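Local coordinates for putative lipoprotein YcdA (Bacillus subtilis subsp. subtilis str. 168, PDB 4R4G) that is of unknown function but is a putative lipoprotein of the cell membrane, with an N-terminal Ig-like domain joined to a helix-rich C-terminal domain, at residues V156-K161 with E214-N219. Residues are numbered along the deposited sequence; the frame is centred on the assembly and turned at random.
Sequences VLLFGK and EGLSKN
S217 folds its hydroxyl back onto its own helix, OG giving a hydrogen bond of 2.8 Å to the carbonyl O of E214, while its CB packs against F159. A chi1 of 82° tucks OG back over the preceding turn, where it approaches E214 O well off the C=O direction (126°) and tilted from the carbonyl plane. A serine suits this place: its polar end is paired within the turn, and its small CB lies 3.7 Å from F159 CB, letting the backbones close to 4.3 Å between F159 CA and S217 CA. The phenyl ring rests against the backbone of L216 and S217, CD1 lying 3.6 Å from S217 CA and CE1 3.4 Å from L216 O. That carbonyl also accepts a hydrogen bond from the S220 hydroxyl. F159 CG stands anti to its carbonyl carbon (chi1 -65°), which lays the ring along 216-217. L216 supplies the branched aliphatic filling beside it, with CB 4.0 Å from F159 CD1 and CD1 4.4 Å from L158 CD2; L158 continues this apolar layer toward F181 of helix 174-192, and L216 toward V243 of strand 233-244. G160, at positive phi, suits the turn just after residue 157. With F159 cut back to an alanine here, the L216 carbonyl and S217 backbone are likely to lose their aromatic cover, and a gap would open beside L216. Between 156-161 and the C-terminal part of helix 203-219 at 214-219, the contact is thus van der Waals and apolar, with a weak K213 NZ to L157 O hydrogen bond as a polar link just beside it.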
ATOM      1  N   VAL A 156      10.906  -4.343 -11.625  1.00 66.80           N
ATOM      2  CA  VAL A 156      11.406  -5.568 -12.248  1.00 66.96           C
ATOM      3  C   VAL A 156      10.511  -6.054 -13.393  1.00 70.13           C
ATOM      4  O   VAL A 156      11.057  -6.465 -14.417  1.00 72.95           O
ATOM      5  CB  VAL A 156      11.689  -6.712 -11.237  1.00 71.72           C
ATOM      6  CG1 VAL A 156      12.665  -6.258 -10.161  1.00 72.85           C
ATOM      7  CG2 VAL A 156      10.416  -7.262 -10.612  1.00 70.65           C
ATOM      8  N   LEU A 157       9.174  -6.022 -13.234  1.00 62.91           N
ATOM      9  CA  LEU A 157       8.250  -6.532 -14.242  1.00 61.72           C
ATOM     10  C   LEU A 157       7.945  -5.595 -15.356  1.00 68.00           C
ATOM     11  O   LEU A 157       7.895  -6.039 -16.497  1.00 70.12           O
ATOM     12  CB  LEU A 157       6.901  -6.916 -13.643  1.00 61.12           C
ATOM     13  CG  LEU A 157       6.824  -8.021 -12.621  1.00 66.24           C
ATOM     14  CD1 LEU A 157       5.411  -8.160 -12.161  1.00 65.91           C
ATOM     15  CD2 LEU A 157       7.334  -9.329 -13.177  1.00 68.48           C
ATOM     16  N   LEU A 158       7.588  -4.345 -15.045  1.00 63.99           N
ATOM     17  CA  LEU A 158       7.128  -3.415 -16.071  1.00 62.71           C
ATOM     18  C   LEU A 158       8.224  -2.534 -16.628  1.00 65.16           C
ATOM     19  O   LEU A 158       8.209  -2.249 -17.824  1.00 64.80           O
ATOM     20  CB  LEU A 158       5.991  -2.553 -15.502  1.00 61.99           C
ATOM     21  CG  LEU A 158       4.696  -3.326 -15.243  1.00 66.20           C
ATOM     22  CD1 LEU A 158       3.884  -2.668 -14.233  1.00 65.40           C
ATOM     23  CD2 LEU A 158       3.889  -3.505 -16.508  1.00 69.72           C
ATOM     24  N   PHE A 159       9.165  -2.105 -15.789  1.00 61.29           N
ATOM     25  CA  PHE A 159      10.220  -1.204 -16.228  1.00 61.34           C
ATOM     26  C   PHE A 159      11.476  -1.919 -16.669  1.00 71.06           C
ATOM     27  O   PHE A 159      12.353  -1.284 -17.250  1.00 73.57           O
ATOM     28  CB  PHE A 159      10.564  -0.207 -15.108  1.00 61.81           C
ATOM     29  CG  PHE A 159       9.465   0.757 -14.714  1.00 60.65           C
ATOM     30  CD1 PHE A 159       8.345   0.934 -15.517  1.00 62.20           C
ATOM     31  CD2 PHE A 159       9.550   1.486 -13.535  1.00 61.68           C
ATOM     32  CE1 PHE A 159       7.341   1.830 -15.155  1.00 62.62           C
ATOM     33  CE2 PHE A 159       8.538   2.367 -13.166  1.00 63.08           C
ATOM     34  CZ  PHE A 159       7.442   2.534 -13.979  1.00 61.09           C
ATOM     35  N   GLY A 160      11.578  -3.213 -16.387  1.00 70.05           N
ATOM     36  CA  GLY A 160      12.769  -4.001 -16.695  1.00 71.70           C
ATOM     37  C   GLY A 160      13.978  -3.556 -15.884  1.00 80.18           C
ATOM     38  O   GLY A 160      15.097  -3.979 -16.153  1.00 82.90           O
ATOM     39  N   LYS A 161      13.759  -2.697 -14.883  1.00 78.13           N
ATOM     40  CA  LYS A 161      14.780  -2.136 -14.014  1.00 79.99           C
ATOM     41  C   LYS A 161      15.331  -3.201 -13.071  1.00 87.22           C
ATOM     42  O   LYS A 161      14.640  -4.170 -12.742  1.00 85.07           O
ATOM     43  CB  LYS A 161      14.170  -0.964 -13.208  1.00 81.31           C
ATOM     44  CG  LYS A 161      15.151   0.137 -12.801  1.00 97.43           C
ATOM     45  CD  LYS A 161      14.426   1.337 -12.168  1.00108.63           C
ATOM     46  CE  LYS A 161      15.348   2.244 -11.374  1.00126.09           C
ATOM     47  NZ  LYS A 161      14.604   3.114 -10.415  1.00135.58           N
ATOM     48  N   GLU A 214      11.430  -0.562 -21.764  1.00 65.46           N
ATOM     49  CA  GLU A 214      12.344   0.577 -21.755  1.00 67.48           C
ATOM     50  C   GLU A 214      11.544   1.869 -21.858  1.00 73.57           C
ATOM     51  O   GLU A 214      11.853   2.826 -21.142  1.00 74.59           O
ATOM     52  CB  GLU A 214      13.408   0.480 -22.847  1.00 69.77           C
ATOM     53  CG  GLU A 214      14.686   1.208 -22.450  1.00 85.79           C
ATOM     54  CD  GLU A 214      15.348   2.023 -23.552  1.00124.23           C
ATOM     55  OE1 GLU A 214      15.830   1.423 -24.546  1.00112.97           O
ATOM     56  OE2 GLU A 214      15.415   3.265 -23.398  1.00123.92           O
ATOM     57  N   GLY A 215      10.483   1.844 -22.673  1.00 69.24           N
ATOM     58  CA  GLY A 215       9.566   2.963 -22.853  1.00 68.95           C
ATOM     59  C   GLY A 215       8.848   3.314 -21.565  1.00 71.83           C
ATOM     60  O   GLY A 215       8.840   4.478 -21.160  1.00 72.97           O
ATOM     61  N   LEU A 216       8.283   2.303 -20.881  1.00 65.44           N
ATOM     62  CA  LEU A 216       7.565   2.514 -19.631  1.00 63.45           C
ATOM     63  C   LEU A 216       8.492   3.005 -18.542  1.00 68.08           C
ATOM     64  O   LEU A 216       8.099   3.892 -17.797  1.00 69.54           O
ATOM     65  CB  LEU A 216       6.818   1.255 -19.172  1.00 61.87           C
ATOM     66  CG  LEU A 216       5.743   0.681 -20.118  1.00 66.55           C
ATOM     67  CD1 LEU A 216       5.124  -0.567 -19.531  1.00 66.36           C
ATOM     68  CD2 LEU A 216       4.631   1.676 -20.403  1.00 68.92           C
ATOM     69  N   SER A 217       9.728   2.496 -18.475  1.00 65.39           N
ATOM     70  CA  SER A 217      10.704   2.897 -17.447  1.00 66.03           C
ATOM     71  C   SER A 217      10.994   4.388 -17.478  1.00 72.54           C
ATOM     72  O   SER A 217      11.248   4.976 -16.431  1.00 73.72           O
ATOM     73  CB  SER A 217      12.014   2.119 -17.591  1.00 69.28           C
ATOM     74  OG  SER A 217      12.867   2.677 -18.576  1.00 80.86           O
ATOM     75  N   LYS A 218      10.934   4.989 -18.665  1.00 70.77           N
ATOM     76  CA  LYS A 218      11.257   6.394 -18.913  1.00 72.55           C
ATOM     77  C   LYS A 218      10.036   7.315 -19.080  1.00 79.14           C
ATOM     78  O   LYS A 218      10.047   8.428 -18.573  1.00 79.64           O
ATOM     79  CB  LYS A 218      12.118   6.489 -20.185  1.00 73.80           C
ATOM     80  CG  LYS A 218      13.566   6.072 -19.962  1.00 86.96           C
ATOM     81  CD  LYS A 218      14.280   5.635 -21.243  1.00102.64           C
ATOM     82  CE  LYS A 218      14.933   6.754 -22.034  1.00118.99           C
ATOM     83  NZ  LYS A 218      15.502   6.254 -23.321  1.00126.57           N
ATOM     84  N   ASN A 219       9.028   6.883 -19.840  1.00 77.02           N
ATOM     85  CA  ASN A 219       7.891   7.714 -20.227  1.00 77.73           C
ATOM     86  C   ASN A 219       6.591   7.396 -19.476  1.00 80.60           C
ATOM     87  O   ASN A 219       5.517   7.806 -19.912  1.00 82.15           O
ATOM     88  CB  ASN A 219       7.674   7.591 -21.742  1.00 78.38           C
ATOM     89  CG  ASN A 219       8.961   7.620 -22.542  1.00105.38           C
ATOM     90  OD1 ASN A 219       9.898   8.373 -22.217  1.00 93.61           O
ATOM     91  ND2 ASN A 219       9.040   6.773 -23.589  1.00 99.37           N
TER